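PDB 2WTM: EST1E from Clostridium proteoclasticum, which hydrolyses feruloyl esters as a promiscuous esterase of the alpha/beta-hydrolase superfamily, probably through a serine nucleophile. Local coordinates for residues 72-77 / 164-169. Numbering follows the deposited sequence.
Sequences GKFEDH and DGRKLK
In this alpha/beta-hydrolase, the 3-10 turn 74-76, in the loop between strand 58-62 of the main sheet and helix 79-93, docks against strand 166-169, one arm of a small antiparallel hairpin with strand 159-162. The backbones meet where K169 N donates to E75 O, a nearly straight bond (171°) along a carbonyl lone pair. From there the K169 side chain runs fully extended beside D76. Its CB and CG pass E75 O, CD and CE both lie 3.2 Å from D76 OD1, and NZ closes a salt bridge to D76 OD1, 2.8 Å away on the syn lone pair. The long lysine chain suits the place, carrying its charge from the strand to the carboxylate; E75 OE2, 4.4 Å from K169 NZ, probably adds a weaker pull. F74 holds CG anti to its backbone N (chi1 174°), setting a flat aromatic face against R166, whose chain crosses it at about a right angle: the CD methylene sits over the ring centre in a CH-pi contact, 3.9 Å from the centroid, while R166 NH1 hydrogen-bonds to W163 O. K167 O lies in the ring plane at the edge, 3.2 Å from F74 CD2. Apolar L168 suits its buried spot, CD1 packing obliquely against F74 CE2 (4.0 Å) and H77 ND1. The imidazole N-H suits H77: bonded through NE2 to Q109, it donates from ND1 to F74 O, 5° out of the ring plane.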
loop_
_atom_site.group_PDB
_atom_site.type_symbol
_atom_site.label_atom_id
_atom_site.label_comp_id
_atom_site.label_asym_id
_atom_site.label_seq_id
_atom_site.Cartn_x
_atom_site.Cartn_y
_atom_site.Cartn_z
ATOM N N GLY A 72 -1.900 9.001 -14.645
ATOM C CA GLY A 72 -1.091 9.401 -13.506
ATOM C C GLY A 72 0.235 9.934 -13.925
ATOM O O GLY A 72 0.735 9.625 -15.014
ATOM N N LYS A 73 0.857 10.721 -13.052
ATOM C CA LYS A 73 2.175 11.295 -13.264
ATOM C C LYS A 73 3.220 10.417 -12.589
ATOM O O LYS A 73 3.003 9.945 -11.429
ATOM C CB LYS A 73 2.280 12.712 -12.615
ATOM C CG LYS A 73 1.419 13.804 -13.232
ATOM C CD LYS A 73 1.631 15.161 -12.396
ATOM C CE LYS A 73 0.880 16.373 -12.967
ATOM N N PHE A 74 4.342 10.255 -13.249
ATOM C CA PHE A 74 5.418 9.457 -12.718
ATOM C C PHE A 74 5.739 9.852 -11.286
ATOM O O PHE A 74 5.960 8.997 -10.395
ATOM C CB PHE A 74 6.670 9.657 -13.604
ATOM C CG PHE A 74 7.859 9.011 -13.083
ATOM C CD1 PHE A 74 8.111 7.673 -13.355
ATOM C CD2 PHE A 74 8.732 9.692 -12.210
ATOM C CE1 PHE A 74 9.226 7.050 -12.824
ATOM C CE2 PHE A 74 9.879 9.057 -11.670
ATOM C CZ PHE A 74 10.104 7.737 -11.992
ATOM N N GLU A 75 5.748 11.161 -11.044
ATOM C CA GLU A 75 6.163 11.642 -9.732
ATOM C C GLU A 75 5.254 11.174 -8.612
ATOM O O GLU A 75 5.691 11.197 -7.458
ATOM C CB GLU A 75 6.258 13.181 -9.713
ATOM C CG GLU A 75 4.962 13.904 -9.849
ATOM C CD GLU A 75 5.137 15.361 -10.301
ATOM O OE1 GLU A 75 5.523 15.600 -11.464
ATOM O OE2 GLU A 75 4.870 16.249 -9.480
ATOM N N ASP A 76 4.021 10.860 -8.938
ATOM C CA ASP A 76 3.037 10.514 -7.894
ATOM C C ASP A 76 2.925 8.998 -7.753
ATOM O O ASP A 76 2.031 8.514 -7.051
ATOM C CB ASP A 76 1.690 11.064 -8.314
ATOM C CG ASP A 76 1.635 12.563 -8.203
ATOM O OD1 ASP A 76 2.132 13.087 -7.224
ATOM O OD2 ASP A 76 1.091 13.225 -9.109
ATOM N N HIS A 77 3.720 8.226 -8.475
ATOM C CA HIS A 77 3.619 6.729 -8.330
ATOM C C HIS A 77 4.294 6.284 -7.079
ATOM O O HIS A 77 5.222 6.909 -6.599
ATOM C CB HIS A 77 4.176 6.015 -9.544
ATOM C CG HIS A 77 5.592 5.533 -9.470
ATOM N ND1 HIS A 77 6.666 6.295 -9.878
ATOM C CD2 HIS A 77 6.098 4.316 -9.144
ATOM C CE1 HIS A 77 7.780 5.558 -9.796
ATOM N NE2 HIS A 77 7.465 4.353 -9.336
ATOM N N ASP A 164 16.918 11.055 -16.050
ATOM C CA ASP A 164 16.530 11.737 -17.298
ATOM C C ASP A 164 15.384 12.716 -17.264
ATOM O O ASP A 164 14.477 12.782 -18.143
ATOM C CB ASP A 164 16.235 10.720 -18.381
ATOM C CG ASP A 164 17.405 10.420 -19.192
ATOM O OD1 ASP A 164 18.509 10.185 -18.609
ATOM O OD2 ASP A 164 17.189 10.389 -20.440
ATOM N N GLY A 165 15.446 13.583 -16.285
ATOM C CA GLY A 165 14.549 14.656 -16.191
ATOM C C GLY A 165 13.199 14.401 -15.551
ATOM O O GLY A 165 12.270 15.187 -15.739
ATOM N N ARG A 166 13.184 13.370 -14.702
ATOM C CA ARG A 166 11.961 13.010 -13.993
ATOM C C ARG A 166 12.047 13.557 -12.565
ATOM O O ARG A 166 13.133 13.896 -12.035
ATOM C CB ARG A 166 11.848 11.506 -13.926
ATOM C CG ARG A 166 11.456 10.940 -15.285
ATOM C CD ARG A 166 11.490 9.476 -15.238
ATOM N NE ARG A 166 10.962 8.929 -16.490
ATOM C CZ ARG A 166 11.743 8.549 -17.492
ATOM N NH1 ARG A 166 13.075 8.568 -17.386
ATOM N NH2 ARG A 166 11.179 8.068 -18.614
ATOM N N LYS A 167 10.894 13.583 -11.927
ATOM C CA LYS A 167 10.749 14.019 -10.569
ATOM C C LYS A 167 10.013 12.898 -9.820
ATOM O O LYS A 167 9.145 12.274 -10.361
ATOM C CB LYS A 167 9.849 15.260 -10.521
ATOM C CG LYS A 167 10.253 16.486 -11.287
ATOM C CD LYS A 167 9.197 17.565 -11.098
ATOM C CE LYS A 167 9.548 18.939 -11.670
ATOM N NZ LYS A 167 8.416 19.886 -11.329
ATOM N N LEU A 168 10.306 12.745 -8.548
ATOM C CA LEU A 168 9.632 11.729 -7.755
ATOM C C LEU A 168 9.333 12.307 -6.373
ATOM O O LEU A 168 10.264 12.701 -5.673
ATOM C CB LEU A 168 10.475 10.476 -7.677
ATOM C CG LEU A 168 9.886 9.264 -6.947
ATOM C CD1 LEU A 168 8.677 8.743 -7.824
ATOM C CD2 LEU A 168 10.916 8.193 -6.707
ATOM N N LYS A 169 8.068 12.248 -5.928
ATOM C CA LYS A 169 7.744 12.696 -4.573
ATOM C C LYS A 169 8.279 11.755 -3.527
ATOM O O LYS A 169 8.378 10.555 -3.704
ATOM C CB LYS A 169 6.239 12.892 -4.418
ATOM C CG LYS A 169 5.686 14.027 -5.241
ATOM C CD LYS A 169 4.250 14.211 -5.079
ATOM C CE LYS A 169 3.823 15.483 -5.932
ATOM N NZ LYS A 169 2.302 15.535 -5.968
HETATM O O HOH W 1 0.588 15.736 -8.880
#